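Long-range contact in uncharacterized protein BT_3980 with actin-like ATPase fold (Bacteroides thetaiotaomicron VPI-5482, PDB 3HRG), which is of unknown function but has an actin-like ATPase fold, and so may bind or hydrolyse a nucleotide: residues N159-Y164 with E212-H217. Residues are numbered along the deposited sequence; the frame is centred on the assembly and turned at random.
Sequences NSKKMY and ERDELH
Two parallel strands of the second five-stranded mixed sheet pair here, K162, M163 and Y164 lying beside E215, L216 and H217. E215 N bonds to K161 O, M163 N to E215 O at 2.8 Å, and H217 N to M163 O. Just ahead of the strands D214 extends the pairing with its side chain: OD1 takes K161 N at 2.9 Å from above the carboxylate plane. From the opposite face, in the modelled conformer of R213, NE makes a salt bridge to D214 OD1 and NH2 uses the syn lone pair of OD2. An alanine at D214 would probably leave K161 N without this acceptor and the R213 guanidinium free to swing. The strand order, 181-189, 171-178, 162-167, 215-220, 239-241, matches that of the N-terminal sheet, as in the paired domains of actin-like ATPases. The Y164 and H217 rings lie side by side but slid apart, planes at 28°, with Y164 CD1 3.6 Å from H217 CB. In the conformer given for E215, H217 NE2 gives an in-plane N-H to OE1, which would help hold the imidazole's rotation. On the other face, selenomethionine M163 packs CG 3.7 Å from L216 CD1 and also touches L200 and V203 of helix 193-206.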
ATOM      1  N   ASN A 159     -10.497  -4.157 -22.552  0.50 21.95           N
ATOM      2  CA  ASN A 159      -9.391  -3.679 -23.390  0.50 21.68           C
ATOM      3  C   ASN A 159      -9.039  -2.189 -23.260  0.50 21.27           C
ATOM      4  O   ASN A 159      -8.666  -1.541 -24.253  0.50 21.54           O
ATOM      5  CB  ASN A 159      -9.678  -4.014 -24.870  0.50 21.80           C
ATOM      6  CG  ASN A 159     -11.023  -3.489 -25.355  0.50 22.13           C
ATOM      7  OD1 ASN A 159     -11.854  -3.038 -24.569  0.50 22.93           O
ATOM      8  ND2 ASN A 159     -11.247  -3.566 -26.667  0.50 22.56           N
ATOM      9  N   SER A 160      -9.251  -1.634 -22.073  1.00 20.44           N
ATOM     10  CA  SER A 160      -8.876  -0.270 -21.769  1.00 19.73           C
ATOM     11  C   SER A 160      -7.672  -0.251 -20.834  1.00 18.60           C
ATOM     12  O   SER A 160      -7.428  -1.244 -20.121  1.00 17.73           O
ATOM     13  CB  SER A 160     -10.055   0.383 -21.061  1.00 19.99           C
ATOM     14  OG  SER A 160     -10.365  -0.341 -19.847  1.00 20.73           O
ATOM     15  N   LYS A 161      -6.901   0.845 -20.856  1.00 17.39           N
ATOM     16  CA  LYS A 161      -5.804   1.034 -19.896  1.00 16.58           C
ATOM     17  C   LYS A 161      -6.479   1.492 -18.625  1.00 16.32           C
ATOM     18  O   LYS A 161      -7.574   2.082 -18.648  1.00 15.43           O
ATOM     19  CB  LYS A 161      -4.772   2.062 -20.328  1.00 16.45           C
ATOM     20  CG  LYS A 161      -4.058   1.723 -21.616  1.00 16.99           C
ATOM     21  CD  LYS A 161      -3.002   2.754 -21.937  1.00 18.10           C
ATOM     22  CE  LYS A 161      -2.337   2.490 -23.273  1.00 21.13           C
ATOM     23  NZ  LYS A 161      -1.259   3.504 -23.491  1.00 22.74           N
ATOM     24  N   LYS A 162      -5.834   1.253 -17.496  1.00 15.49           N
ATOM     25  CA  LYS A 162      -6.463   1.575 -16.228  1.00 15.39           C
ATOM     26  C   LYS A 162      -5.521   2.268 -15.266  1.00 14.71           C
ATOM     27  O   LYS A 162      -4.337   1.936 -15.185  1.00 14.23           O
ATOM     28  CB  LYS A 162      -7.050   0.294 -15.623  1.00 16.03           C
ATOM     29  CG  LYS A 162      -8.233  -0.265 -16.478  1.00 18.37           C
ATOM     30  CD  LYS A 162      -8.652  -1.587 -16.055  1.00 21.63           C
ATOM     31  CE  LYS A 162      -9.646  -2.213 -17.004  1.00 21.16           C
ATOM     32  NZ  LYS A 162      -9.034  -2.687 -18.277  1.00 22.38           N
HETATM   33  N   MSE A 163      -6.067   3.264 -14.581  1.00 13.20           N
HETATM   34  CA  MSE A 163      -5.351   3.983 -13.548  1.00 13.33           C
HETATM   35  C   MSE A 163      -6.059   3.674 -12.235  1.00 13.10           C
HETATM   36  O   MSE A 163      -7.272   3.935 -12.113  1.00 12.87           O
HETATM   37  CB  MSE A 163      -5.399   5.511 -13.784  1.00 12.10           C
HETATM   38  CG  MSE A 163      -4.720   6.274 -12.669  1.00 12.35           C
HETATM   39 SE   MSE A 163      -4.617   8.202 -12.975  0.75 10.68          SE
HETATM   40  CE  MSE A 163      -3.480   8.212 -14.497  1.00 12.33           C
ATOM     41  N   TYR A 164      -5.332   3.124 -11.271  1.00 12.36           N
ATOM     42  CA  TYR A 164      -5.860   2.818  -9.924  1.00 13.07           C
ATOM     43  C   TYR A 164      -5.195   3.802  -8.982  1.00 13.16           C
ATOM     44  O   TYR A 164      -3.983   3.881  -8.957  1.00 13.90           O
ATOM     45  CB  TYR A 164      -5.572   1.384  -9.478  1.00 12.86           C
ATOM     46  CG  TYR A 164      -6.265   0.370 -10.335  1.00 13.06           C
ATOM     47  CD1 TYR A 164      -7.555  -0.051 -10.034  1.00 14.60           C
ATOM     48  CD2 TYR A 164      -5.648  -0.159 -11.457  1.00 15.59           C
ATOM     49  CE1 TYR A 164      -8.219  -0.972 -10.828  1.00 15.39           C
ATOM     50  CE2 TYR A 164      -6.316  -1.107 -12.269  1.00 14.08           C
ATOM     51  CZ  TYR A 164      -7.593  -1.483 -11.958  1.00 14.49           C
ATOM     52  OH  TYR A 164      -8.249  -2.412 -12.729  1.00 17.29           O
ATOM     53  N   GLU A 212     -11.673   9.163 -23.351  1.00 15.55           N
ATOM     54  CA  GLU A 212     -12.917   8.402 -23.592  1.00 16.62           C
ATOM     55  C   GLU A 212     -12.896   6.911 -23.232  1.00 16.70           C
ATOM     56  O   GLU A 212     -13.855   6.417 -22.660  1.00 17.76           O
ATOM     57  CB  GLU A 212     -13.319   8.519 -25.102  1.00 17.23           C
ATOM     58  CG  GLU A 212     -14.367   7.463 -25.664  1.00 18.96           C
ATOM     59  CD  GLU A 212     -15.767   7.516 -25.006  1.00 21.79           C
ATOM     60  OE1 GLU A 212     -16.333   8.612 -24.775  1.00 21.73           O
ATOM     61  OE2 GLU A 212     -16.323   6.440 -24.730  1.00 25.50           O
ATOM     62  N   ARG A 213     -11.829   6.216 -23.629  1.00 16.53           N
ATOM     63  CA  ARG A 213     -11.669   4.760 -23.457  0.60 16.20           C
ATOM     64  C   ARG A 213     -11.112   4.314 -22.105  1.00 15.53           C
ATOM     65  O   ARG A 213     -11.641   3.392 -21.476  1.00 15.01           O
ATOM     66  CB  ARG A 213     -10.698   4.234 -24.534  0.60 16.42           C
ATOM     67  CG  ARG A 213     -10.335   2.710 -24.523  0.60 17.59           C
ATOM     68  CD  ARG A 213      -9.111   2.470 -25.435  0.60 18.90           C
ATOM     69  NE  ARG A 213      -7.858   2.967 -24.809  0.60 18.46           N
ATOM     70  CZ  ARG A 213      -6.750   3.348 -25.461  0.60 18.68           C
ATOM     71  NH1 ARG A 213      -6.703   3.362 -26.792  0.60 19.52           N
ATOM     72  NH2 ARG A 213      -5.679   3.778 -24.785  0.60 18.64           N
ATOM     73  N   ASP A 214     -10.040   4.968 -21.658  1.00 14.14           N
ATOM     74  CA  ASP A 214      -9.335   4.530 -20.425  1.00 13.67           C
ATOM     75  C   ASP A 214     -10.068   4.846 -19.124  1.00 13.27           C
ATOM     76  O   ASP A 214     -10.897   5.727 -19.082  1.00 12.77           O
ATOM     77  CB  ASP A 214      -7.872   4.963 -20.511  1.00 12.99           C
ATOM     78  CG  ASP A 214      -7.196   4.418 -21.760  1.00 11.92           C
ATOM     79  OD1 ASP A 214      -7.531   3.316 -22.206  1.00  9.21           O
ATOM     80  OD2 ASP A 214      -6.304   5.071 -22.309  1.00 11.66           O
ATOM     81  N   GLU A 215      -9.704   4.134 -18.058  1.00 12.72           N
ATOM     82  CA  GLU A 215     -10.456   4.238 -16.813  0.55 12.92           C
ATOM     83  C   GLU A 215      -9.667   4.618 -15.596  1.00 12.52           C
ATOM     84  O   GLU A 215      -8.523   4.214 -15.443  1.00 12.32           O
ATOM     85  CB  GLU A 215     -11.165   2.886 -16.523  0.55 12.87           C
ATOM     86  CG  GLU A 215     -12.150   2.458 -17.616  0.55 13.45           C
ATOM     87  CD  GLU A 215     -12.867   1.122 -17.358  0.55 14.70           C
ATOM     88  OE1 GLU A 215     -12.634   0.436 -16.327  0.55 12.13           O
ATOM     89  OE2 GLU A 215     -13.681   0.759 -18.221  0.55 15.40           O
ATOM     90  N   LEU A 216     -10.327   5.394 -14.725  1.00 12.60           N
ATOM     91  CA  LEU A 216      -9.784   5.794 -13.437  1.00 12.00           C
ATOM     92  C   LEU A 216     -10.634   5.107 -12.371  1.00 11.96           C
ATOM     93  O   LEU A 216     -11.882   5.260 -12.363  1.00 12.86           O
ATOM     94  CB  LEU A 216      -9.812   7.313 -13.230  1.00 11.64           C
ATOM     95  CG  LEU A 216      -9.492   7.793 -11.822  1.00 12.25           C
ATOM     96  CD1 LEU A 216      -8.090   7.274 -11.380  1.00 13.26           C
ATOM     97  CD2 LEU A 216      -9.610   9.334 -11.721  1.00 10.65           C
ATOM     98  N   HIS A 217      -9.971   4.371 -11.488  1.00 11.93           N
ATOM     99  CA  HIS A 217     -10.583   3.661 -10.362  1.00 12.50           C
ATOM    100  C   HIS A 217      -9.999   4.223  -9.054  1.00 12.21           C
ATOM    101  O   HIS A 217      -8.787   4.238  -8.848  1.00 13.50           O
ATOM    102  CB  HIS A 217     -10.356   2.161 -10.495  1.00 12.43           C
ATOM    103  CG  HIS A 217     -11.001   1.555 -11.706  1.00 12.81           C
ATOM    104  ND1 HIS A 217     -12.144   0.797 -11.630  1.00 15.04           N
ATOM    105  CD2 HIS A 217     -10.666   1.602 -13.022  1.00 13.81           C
ATOM    106  CE1 HIS A 217     -12.496   0.401 -12.848  1.00 16.50           C
ATOM    107  NE2 HIS A 217     -11.618   0.878 -13.712  1.00 14.39           N
TER